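Local coordinates for protein predicted ATPase involved in replication control, Cdc46/Mcm family (Methanopyrus kandleri AV19, PDB 3F8T) that belongs to the MCM family of replicative helicases and probably binds ATP and single-stranded DNA, as its relatives do during DNA replication, at residues R38-S41 with F42-L46; A71-A74 with R75-E78; G311-E314 with P315-W318; I361-D364 with Q365-S369. The protein carries 2 engineered substitutions. All coordinates share one frame; numbering follows the deposited sequence.

Contact 1. Residues R38-S41 with F42-L46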
loop_
_atom_site.group_PDB
_atom_site.type_symbol
_atom_site.label_atom_id
_atom_site.label_comp_id
_atom_site.label_asym_id
_atom_site.label_seq_id
_atom_site.Cartn_x
_atom_site.Cartn_y
_atom_site.Cartn_z
ATOM N N ARG A 38 -7.558 -39.634 -9.275
ATOM C CA ARG A 38 -8.184 -39.629 -10.595
ATOM C C ARG A 38 -8.162 -38.261 -11.288
ATOM O O ARG A 38 -8.386 -38.180 -12.498
ATOM C CB ARG A 38 -9.634 -40.113 -10.504
ATOM C CG ARG A 38 -9.846 -41.608 -10.359
ATOM C CD ARG A 38 -11.342 -41.810 -10.199
ATOM N NE ARG A 38 -11.786 -43.178 -9.930
ATOM C CZ ARG A 38 -12.918 -43.464 -9.281
ATOM N NH1 ARG A 38 -13.684 -42.485 -8.816
ATOM N NH2 ARG A 38 -13.279 -44.723 -9.065
ATOM N N THR A 39 -7.915 -37.190 -10.530
ATOM C CA THR A 39 -7.941 -35.841 -11.089
ATOM C C THR A 39 -6.814 -35.625 -12.097
ATOM O O THR A 39 -5.723 -36.203 -11.957
ATOM C CB THR A 39 -7.864 -34.739 -9.998
ATOM O OG1 THR A 39 -6.651 -34.875 -9.254
ATOM C CG2 THR A 39 -9.060 -34.815 -9.049
ATOM N N GLU A 40 -7.076 -34.792 -13.106
ATOM C CA GLU A 40 -6.058 -34.484 -14.119
ATOM C C GLU A 40 -4.855 -33.789 -13.492
ATOM O O GLU A 40 -3.721 -34.171 -13.768
ATOM C CB GLU A 40 -6.618 -33.644 -15.274
ATOM C CG GLU A 40 -5.997 -34.020 -16.623
ATOM C CD GLU A 40 -6.021 -32.887 -17.646
ATOM O OE1 GLU A 40 -6.979 -32.071 -17.636
ATOM O OE2 GLU A 40 -5.068 -32.810 -18.464
ATOM N N SER A 41 -5.115 -32.803 -12.628
ATOM C CA SER A 41 -4.063 -32.055 -11.908
ATOM C C SER A 41 -3.081 -33.002 -11.237
ATOM O O SER A 41 -1.861 -32.872 -11.391
ATOM C CB SER A 41 -4.676 -31.128 -10.845
ATOM O OG SER A 41 -5.559 -31.831 -9.958
ATOM N N PHE A 42 -3.632 -33.969 -10.514
ATOM C CA PHE A 42 -2.832 -34.909 -9.754
ATOM C C PHE A 42 -2.015 -35.841 -10.630
ATOM O O PHE A 42 -0.817 -35.991 -10.398
ATOM C CB PHE A 42 -3.696 -35.737 -8.801
ATOM C CG PHE A 42 -2.899 -36.491 -7.789
ATOM C CD1 PHE A 42 -2.577 -35.908 -6.571
ATOM C CD2 PHE A 42 -2.452 -37.772 -8.056
ATOM C CE1 PHE A 42 -1.833 -36.600 -5.624
ATOM C CE2 PHE A 42 -1.706 -38.469 -7.118
ATOM C CZ PHE A 42 -1.393 -37.876 -5.905
ATOM N N GLN A 43 -2.674 -36.483 -11.598
ATOM C CA GLN A 43 -2.013 -37.431 -12.506
ATOM C C GLN A 43 -0.862 -36.801 -13.297
ATOM O O GLN A 43 0.199 -37.408 -13.415
ATOM C CB GLN A 43 -3.013 -38.077 -13.472
ATOM C CG GLN A 43 -3.887 -39.178 -12.862
ATOM C CD GLN A 43 -3.106 -40.420 -12.416
ATOM O OE1 GLN A 43 -2.333 -41.004 -13.183
ATOM N NE2 GLN A 43 -3.331 -40.843 -11.174
ATOM N N ARG A 44 -1.085 -35.597 -13.828
ATOM C CA ARG A 44 -0.073 -34.874 -14.623
ATOM C C ARG A 44 1.138 -34.466 -13.797
ATOM O O ARG A 44 2.282 -34.682 -14.222
ATOM C CB ARG A 44 -0.661 -33.638 -15.319
ATOM C CG ARG A 44 -1.795 -33.903 -16.316
ATOM C CD ARG A 44 -1.657 -35.227 -17.082
ATOM N NE ARG A 44 -0.806 -35.125 -18.271
ATOM C CZ ARG A 44 0.336 -35.789 -18.456
ATOM N NH1 ARG A 44 0.801 -36.626 -17.531
ATOM N NH2 ARG A 44 1.018 -35.615 -19.579
ATOM N N SER A 45 0.887 -33.890 -12.617
ATOM C CA SER A 45 1.964 -33.484 -11.719
ATOM C C SER A 45 2.695 -34.678 -11.122
ATOM O O SER A 45 3.906 -34.621 -10.939
ATOM C CB SER A 45 1.476 -32.528 -10.620
ATOM O OG SER A 45 0.532 -33.136 -9.750
ATOM N N LEU A 46 1.973 -35.765 -10.837
ATOM C CA LEU A 46 2.611 -36.974 -10.314
ATOM C C LEU A 46 3.640 -37.510 -11.301
ATOM O O LEU A 46 4.699 -37.993 -10.896
ATOM C CB LEU A 46 1.586 -38.060 -9.960
ATOM C CG LEU A 46 2.119 -39.180 -9.052
ATOM C CD1 LEU A 46 2.745 -38.623 -7.767
ATOM C CD2 LEU A 46 1.024 -40.173 -8.716
#
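An N-cap opens the helix 40-47, and Thr39 fills it, its hydroxyl oxygen lying beside the Phe42 backbone. With chi1 at 60°, Thr39 OG1 lies between its own backbone N and carbonyl carbon, and there it takes a weak capping bond from Phe42 N at 3.4 Å. The same oxygen sits 3.1 Å from Phe42 CB, a close approach, and is also hydrogen-bonded to Ile36 O in the helix before. The regular helical ladder follows at once: Gln43 N gives to Thr39 O over 3.1 Å and Arg44 N to Glu40 O over 3.0 Å. Ser41 O is met by Ser45 N at 3.2 Å, and Ser45 OG lies 2.9 Å from that carbonyl oxygen as well, although Ser45 OG is also bonded by Val56 N. Ser41 OG turns to Glu61 and Asp58. On the outer side Glu40 OE2 and Arg44 CG are 4.1 Å apart, the carboxylate and guanidinium planes only 16° from parallel, without their charged atoms meeting. Phe42 instead runs inward, packing on Ile36, Val37, Val55 and Leu81. This is a threonine-capped helix start, here following closely on helix 30-37 in the N-terminal domain.

Contact 2. Residues A71-A74 with R75-E78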
loop_
_atom_site.group_PDB
_atom_site.type_symbol
_atom_site.label_atom_id
_atom_site.label_comp_id
_atom_site.label_asym_id
_atom_site.label_seq_id
_atom_site.Cartn_x
_atom_site.Cartn_y
_atom_site.Cartn_z
ATOM N N ALA A 71 -10.566 -29.461 2.147
ATOM C CA ALA A 71 -10.038 -28.214 2.711
ATOM C C ALA A 71 -10.187 -28.232 4.228
ATOM O O ALA A 71 -9.241 -27.930 4.946
ATOM C CB ALA A 71 -10.735 -26.994 2.102
ATOM N N THR A 72 -11.367 -28.617 4.714
ATOM C CA THR A 72 -11.588 -28.708 6.160
ATOM C C THR A 72 -10.621 -29.674 6.854
ATOM O O THR A 72 -10.129 -29.372 7.937
ATOM C CB THR A 72 -13.072 -29.031 6.479
ATOM O OG1 THR A 72 -13.863 -27.940 6.002
ATOM C CG2 THR A 72 -13.311 -29.186 8.006
ATOM N N HIS A 73 -10.308 -30.792 6.198
ATOM C CA HIS A 73 -9.469 -31.844 6.767
ATOM C C HIS A 73 -8.082 -31.951 6.124
ATOM O O HIS A 73 -7.492 -33.033 6.078
ATOM C CB HIS A 73 -10.177 -33.203 6.665
ATOM C CG HIS A 73 -11.529 -33.220 7.297
ATOM N ND1 HIS A 73 -12.640 -32.659 6.698
ATOM C CD2 HIS A 73 -11.947 -33.705 8.489
ATOM C CE1 HIS A 73 -13.687 -32.814 7.491
ATOM N NE2 HIS A 73 -13.293 -33.449 8.583
ATOM N N ALA A 74 -7.540 -30.830 5.669
ATOM C CA ALA A 74 -6.262 -30.851 4.945
ATOM C C ALA A 74 -5.092 -31.421 5.755
ATOM O O ALA A 74 -4.152 -31.998 5.190
ATOM C CB ALA A 74 -5.926 -29.445 4.395
ATOM N N ARG A 75 -5.155 -31.275 7.076
ATOM C CA ARG A 75 -4.080 -31.766 7.944
ATOM C C ARG A 75 -3.939 -33.297 7.829
ATOM O O ARG A 75 -2.856 -33.847 8.029
ATOM C CB ARG A 75 -4.291 -31.287 9.395
ATOM C CG ARG A 75 -5.537 -31.862 10.113
ATOM C CD ARG A 75 -5.099 -32.942 11.089
ATOM N NE ARG A 75 -6.186 -33.517 11.886
ATOM C CZ ARG A 75 -6.008 -34.520 12.745
ATOM N NH1 ARG A 75 -4.789 -35.035 12.913
ATOM N NH2 ARG A 75 -7.038 -35.008 13.436
ATOM N N LEU A 76 -5.042 -33.958 7.483
ATOM C CA LEU A 76 -5.071 -35.410 7.215
ATOM C C LEU A 76 -4.689 -35.776 5.787
ATOM O O LEU A 76 -3.983 -36.757 5.561
ATOM C CB LEU A 76 -6.474 -35.980 7.474
ATOM C CG LEU A 76 -7.077 -35.856 8.868
ATOM C CD1 LEU A 76 -8.458 -36.491 8.873
ATOM C CD2 LEU A 76 -6.167 -36.519 9.894
ATOM N N VAL A 77 -5.177 -34.980 4.833
ATOM C CA VAL A 77 -4.995 -35.264 3.399
ATOM C C VAL A 77 -3.574 -35.001 2.928
ATOM O O VAL A 77 -2.970 -35.833 2.252
ATOM C CB VAL A 77 -6.013 -34.483 2.554
ATOM C CG1 VAL A 77 -5.756 -34.668 1.031
ATOM C CG2 VAL A 77 -7.420 -34.909 2.942
ATOM N N GLU A 78 -3.029 -33.850 3.299
ATOM C CA GLU A 78 -1.694 -33.481 2.846
ATOM C C GLU A 78 -0.599 -34.548 3.120
ATOM O O GLU A 78 0.149 -34.877 2.215
ATOM C CB GLU A 78 -1.318 -32.089 3.383
ATOM C CG GLU A 78 -0.154 -31.425 2.662
ATOM C CD GLU A 78 1.175 -31.741 3.308
ATOM O OE1 GLU A 78 1.177 -32.436 4.345
ATOM O OE2 GLU A 78 2.221 -31.298 2.779
#
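His73 O is gripped by two backbone donors of the next turn, Leu76 N at 3.0 Å and Val77 N at 3.3 Å. The two come in differently: Val77 N lies in the carbonyl plane, whereas Leu76 N stands 45° above it and makes a more bent bond. An i+3 and an i+4 donor thus share this oxygen in the first turn: Val77 N and then Glu78 N, which gives to Ala74 O at 2.9 Å, make the alpha-helical bonds, and Leu76 N adds one of 3-10 type. Leu76 CB rests 3.4 Å from His73 O, so the leucine starts out beside the shared acceptor. With CG placed beside its backbone N (chi1 -60°), Leu76 brings CD1 to 4.3 Å from His73 CB, approaching the imidazole obliquely. Its other methyl, CD2, lies 3.4 Å above the plane of the Arg75 guanidinium, over the centre of that flat group, so the leucine is set between the two neighbouring side chains. The imidazole itself is held from the preceding helix: ND1 is hydrogen-bonded to Trp69 O, and the ring stacks with that of Trp69. Val77 CG2 packs 3.7 Å from His73 O, and the valine goes on to Leu28, as does Leu76. Ala74 and Glu78 both touch Ile166 of strand 160-168, and Glu78 has its charge partner in Arg82. His73 thus serves as the joint of a helix-to-helix corner in the N-terminal domain: first residue to leave helix 64-72 and N-cap residue of helix 74-88.

Contact 3. Residues G311-E314 with P315-W318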
loop_
_atom_site.group_PDB
_atom_site.type_symbol
_atom_site.label_atom_id
_atom_site.label_comp_id
_atom_site.label_asym_id
_atom_site.label_seq_id
_atom_site.Cartn_x
_atom_site.Cartn_y
_atom_site.Cartn_z
ATOM N N GLY A 311 9.087 20.451 15.802
ATOM C CA GLY A 311 10.293 20.032 16.531
ATOM C C GLY A 311 10.720 18.605 16.224
ATOM O O GLY A 311 11.369 17.952 17.049
ATOM N N ALA A 312 10.341 18.110 15.046
ATOM C CA ALA A 312 10.720 16.767 14.614
ATOM C C ALA A 312 12.232 16.568 14.785
ATOM O O ALA A 312 13.010 17.323 14.197
ATOM C CB ALA A 312 10.334 16.568 13.156
ATOM N N PRO A 313 12.653 15.567 15.581
ATOM C CA PRO A 313 14.098 15.370 15.761
ATOM C C PRO A 313 14.794 15.004 14.459
ATOM O O PRO A 313 14.192 14.413 13.565
ATOM C CB PRO A 313 14.182 14.203 16.764
ATOM C CG PRO A 313 12.852 14.197 17.437
ATOM C CD PRO A 313 11.885 14.578 16.355
ATOM N N GLU A 314 16.062 15.363 14.366
ATOM C CA GLU A 314 16.835 15.149 13.157
ATOM C C GLU A 314 16.792 13.716 12.570
ATOM O O GLU A 314 16.579 13.563 11.352
ATOM C CB GLU A 314 18.282 15.607 13.386
ATOM C CG GLU A 314 18.977 16.051 12.156
ATOM C CD GLU A 314 20.274 16.795 12.456
ATOM O OE1 GLU A 314 20.921 16.513 13.493
ATOM O OE2 GLU A 314 20.643 17.668 11.637
ATOM N N PRO A 315 17.010 12.671 13.406
ATOM C CA PRO A 315 16.926 11.302 12.881
ATOM C C PRO A 315 15.577 10.973 12.227
ATOM O O PRO A 315 15.553 10.316 11.182
ATOM C CB PRO A 315 17.157 10.444 14.130
ATOM C CG PRO A 315 18.068 11.328 14.984
ATOM C CD PRO A 315 17.410 12.665 14.833
ATOM N N HIS A 316 14.484 11.431 12.842
ATOM C CA HIS A 316 13.133 11.344 12.263
ATOM C C HIS A 316 13.002 12.094 10.933
ATOM O O HIS A 316 12.405 11.576 9.996
ATOM C CB HIS A 316 12.093 11.867 13.242
ATOM C CG HIS A 316 11.956 11.033 14.480
ATOM N ND1 HIS A 316 12.963 10.920 15.413
ATOM C CD2 HIS A 316 10.936 10.267 14.933
ATOM C CE1 HIS A 316 12.563 10.132 16.399
ATOM N NE2 HIS A 316 11.336 9.722 16.131
ATOM N N ARG A 317 13.549 13.305 10.853
ATOM C CA ARG A 317 13.560 14.054 9.590
ATOM C C ARG A 317 14.327 13.346 8.474
ATOM O O ARG A 317 13.848 13.278 7.327
ATOM C CB ARG A 317 14.057 15.490 9.797
ATOM C CG ARG A 317 13.228 16.217 10.821
ATOM C CD ARG A 317 13.525 17.717 10.857
ATOM N NE ARG A 317 14.946 18.041 10.799
ATOM C CZ ARG A 317 15.673 18.440 11.837
ATOM N NH1 ARG A 317 15.134 18.539 13.048
ATOM N NH2 ARG A 317 16.949 18.742 11.662
ATOM N N TRP A 318 15.512 12.833 8.789
ATOM C CA TRP A 318 16.267 12.027 7.823
ATOM C C TRP A 318 15.469 10.828 7.301
ATOM O O TRP A 318 15.464 10.568 6.107
ATOM C CB TRP A 318 17.572 11.517 8.421
ATOM C CG TRP A 318 18.547 12.588 8.773
ATOM C CD1 TRP A 318 18.616 13.852 8.258
ATOM C CD2 TRP A 318 19.630 12.470 9.706
ATOM N NE1 TRP A 318 19.675 14.534 8.823
ATOM C CE2 TRP A 318 20.310 13.708 9.716
ATOM C CE3 TRP A 318 20.085 11.434 10.535
ATOM C CZ2 TRP A 318 21.433 13.940 10.525
ATOM C CZ3 TRP A 318 21.185 11.661 11.342
ATOM C CH2 TRP A 318 21.850 12.909 11.332
#
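Hydrogen bonds first: Arg317 curls back along the helix start, and its NH1 reaches Ala312 O at 2.7 Å. The nitrogen lies nearly in line with the C=O bond, but the bond is bent at the hydrogen (144°), and the oxygen sits 18° out of the guanidinium plane. The bend at chi3 (-44°) is what brings the head group back beside the incoming chain. Behind it run two helical bonds, Arg317 N to Pro313 O at 3.0 Å and Trp318 N to Glu314 O at 2.9 Å.

Within these residues the charge pairing is slack: Glu314 OE2 and Arg317 NH2 form a long salt bridge of 3.8 Å, the two flat groups being markedly inclined to each other. The arginine's closer acidic partner is Asp364, met through NE.

Packing does the rest. The Arg317 guanidinium lays one face over Glu314 CA, 3.7 Å below, and its aliphatic part touches Ala312 CB through CG. The Trp318 ring turns a face to Glu314 O, off toward its rim, and its CZ2 meets Glu314 CG at 3.6 Å, so glutamate carbons lie between arginine and indole. On the other flank Pro313 CD makes an off-centre CH-pi contact with the His316 ring; His316 ND1 is buried there without a partner, whereas NE2 is hydrogen-bonded to Thr274 O. Pro313 is the N-cap residue, and Pro315 sits in the first turn. The corner thus leads from strand 303-307 of the parallel sheet into helix 314-326, with Pro315 and His316 resting on Leu276 of helix 276-279.

Contact 4. Residues I361-D364 with Q365-S369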
loop_
_atom_site.group_PDB
_atom_site.type_symbol
_atom_site.label_atom_id
_atom_site.label_comp_id
_atom_site.label_asym_id
_atom_site.label_seq_id
_atom_site.Cartn_x
_atom_site.Cartn_y
_atom_site.Cartn_z
ATOM N N ILE A 361 6.707 28.543 10.627
ATOM C CA ILE A 361 6.932 27.102 10.713
ATOM C C ILE A 361 8.338 26.840 11.246
ATOM O O ILE A 361 9.325 27.166 10.585
ATOM C CB ILE A 361 6.778 26.429 9.330
ATOM C CG1 ILE A 361 5.364 26.648 8.782
ATOM C CG2 ILE A 361 7.113 24.939 9.408
ATOM C CD1 ILE A 361 5.184 26.170 7.361
ATOM N N ASP A 362 8.433 26.264 12.439
ATOM C CA ASP A 362 9.749 25.889 12.971
ATOM C C ASP A 362 10.173 24.488 12.490
ATOM O O ASP A 362 9.903 23.468 13.126
ATOM C CB ASP A 362 9.858 26.096 14.501
ATOM C CG ASP A 362 9.318 24.921 15.313
ATOM O OD1 ASP A 362 8.129 24.569 15.154
ATOM O OD2 ASP A 362 10.089 24.355 16.122
ATOM N N LEU A 363 10.788 24.483 11.313
ATOM C CA LEU A 363 11.372 23.309 10.684
ATOM C C LEU A 363 12.443 23.860 9.782
ATOM O O LEU A 363 12.269 24.941 9.210
ATOM C CB LEU A 363 10.353 22.583 9.809
ATOM C CG LEU A 363 9.376 21.539 10.337
ATOM C CD1 LEU A 363 8.508 21.067 9.173
ATOM C CD2 LEU A 363 10.079 20.353 10.992
ATOM N N ASP A 364 13.542 23.128 9.622
ATOM C CA ASP A 364 14.631 23.636 8.801
ATOM C C ASP A 364 14.239 23.728 7.331
ATOM O O ASP A 364 13.385 22.969 6.851
ATOM C CB ASP A 364 15.919 22.819 8.995
ATOM C CG ASP A 364 15.753 21.385 8.606
ATOM O OD1 ASP A 364 16.248 21.013 7.524
ATOM O OD2 ASP A 364 15.100 20.644 9.367
ATOM N N GLN A 365 14.867 24.668 6.629
ATOM C CA GLN A 365 14.572 24.952 5.226
ATOM C C GLN A 365 14.717 23.740 4.306
ATOM O O GLN A 365 13.873 23.535 3.432
ATOM C CB GLN A 365 15.427 26.125 4.726
ATOM C CG GLN A 365 15.221 27.405 5.535
ATOM C CD GLN A 365 16.231 28.511 5.219
ATOM O OE1 GLN A 365 16.674 28.676 4.076
ATOM N NE2 GLN A 365 16.581 29.289 6.241
ATOM N N ASP A 366 15.774 22.948 4.508
ATOM C CA ASP A 366 16.052 21.766 3.684
ATOM C C ASP A 366 14.931 20.729 3.795
ATOM O O ASP A 366 14.424 20.253 2.774
ATOM C CB ASP A 366 17.423 21.152 4.034
ATOM C CG ASP A 366 17.648 19.753 3.416
ATOM O OD1 ASP A 366 17.374 19.540 2.206
ATOM O OD2 ASP A 366 18.133 18.858 4.148
ATOM N N PHE A 367 14.543 20.397 5.026
ATOM C CA PHE A 367 13.454 19.435 5.258
ATOM C C PHE A 367 12.142 19.947 4.665
ATOM O O PHE A 367 11.418 19.212 3.982
ATOM C CB PHE A 367 13.281 19.143 6.753
ATOM C CG PHE A 367 12.179 18.164 7.054
ATOM C CD1 PHE A 367 12.230 16.866 6.558
ATOM C CD2 PHE A 367 11.094 18.533 7.838
ATOM C CE1 PHE A 367 11.217 15.954 6.828
ATOM C CE2 PHE A 367 10.091 17.623 8.125
ATOM C CZ PHE A 367 10.151 16.332 7.610
ATOM N N LEU A 368 11.845 21.216 4.922
ATOM C CA LEU A 368 10.607 21.817 4.453
ATOM C C LEU A 368 10.464 21.769 2.923
ATOM O O LEU A 368 9.358 21.628 2.398
ATOM C CB LEU A 368 10.511 23.257 4.960
ATOM C CG LEU A 368 9.133 23.898 5.036
ATOM C CD1 LEU A 368 8.236 23.129 5.998
ATOM C CD2 LEU A 368 9.262 25.355 5.474
ATOM N N SER A 369 11.584 21.870 2.213
ATOM C CA SER A 369 11.560 21.842 0.749
ATOM C C SER A 369 11.202 20.480 0.168
ATOM O O SER A 369 10.958 20.371 -1.024
ATOM C CB SER A 369 12.891 22.330 0.166
ATOM O OG SER A 369 13.856 21.297 0.192
#
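Leu363 and Phe367 pack on the close side of this helix start, Leu363 CD2 lying 3.8 Å from Phe367 CD2. The other methyl, Leu363 CD1, meets Leu368 CD1 at 3.8 Å, the two leucines crossing at about a right angle, and Ile361 CG2 comes within 4.0 Å of the same Leu368 methyl. This apolar side turns inward: Ile361 and Leu368 reach Ile374 of strand 373-376, and Phe367 lies on Leu320 and Met321 of helix 314-326.

The looser side is polar and faces solvent, with Gln365 and Asp366 exposed. Asp364 OD1 and Asp366 OD2 are 4.4 Å apart, like charges that would weakly repel. Asp364 itself borders both sides. Its chi1 of 61° swings the carboxylate over the helix start, where OD1 takes Phe367 N at 3.1 Å from 53° above the carboxylate plane, while OD2 pairs with Arg317. Leu368 N follows with a bond to Asp364 O at 3.0 Å. Further on, Ser369 OG gives to Asp366 O. Altogether this is an aspartate N-cap with a hydrophobic staple between Leu363 and Leu368, widened by Ile361 and Phe367, opening the short helix 365-368 of the P-loop domain.

How the contacts relate
The four contacts come in series along the chain and fall into two distant pairs. Contacts 1 and 2 belong to the N-terminal domain, their centres 18 Å apart and nearest atoms about 8 Å; helix 74-88 draws them together, for Phe42 and Leu46 of contact 1 pack on it. Contacts 3 and 4 lie in the P-loop domain, at helix starts that follow strands 303-307 and 341-346 of one parallel sheet. Their centres are 11 Å apart, and Arg317 NE meets Asp364 OD2 at 3.0 Å. Contacts 1 and 4 stand 64 Å apart between centres, on opposite sides of the chain's centre, which reflects the elongated, multidomain build of this MCM homolog.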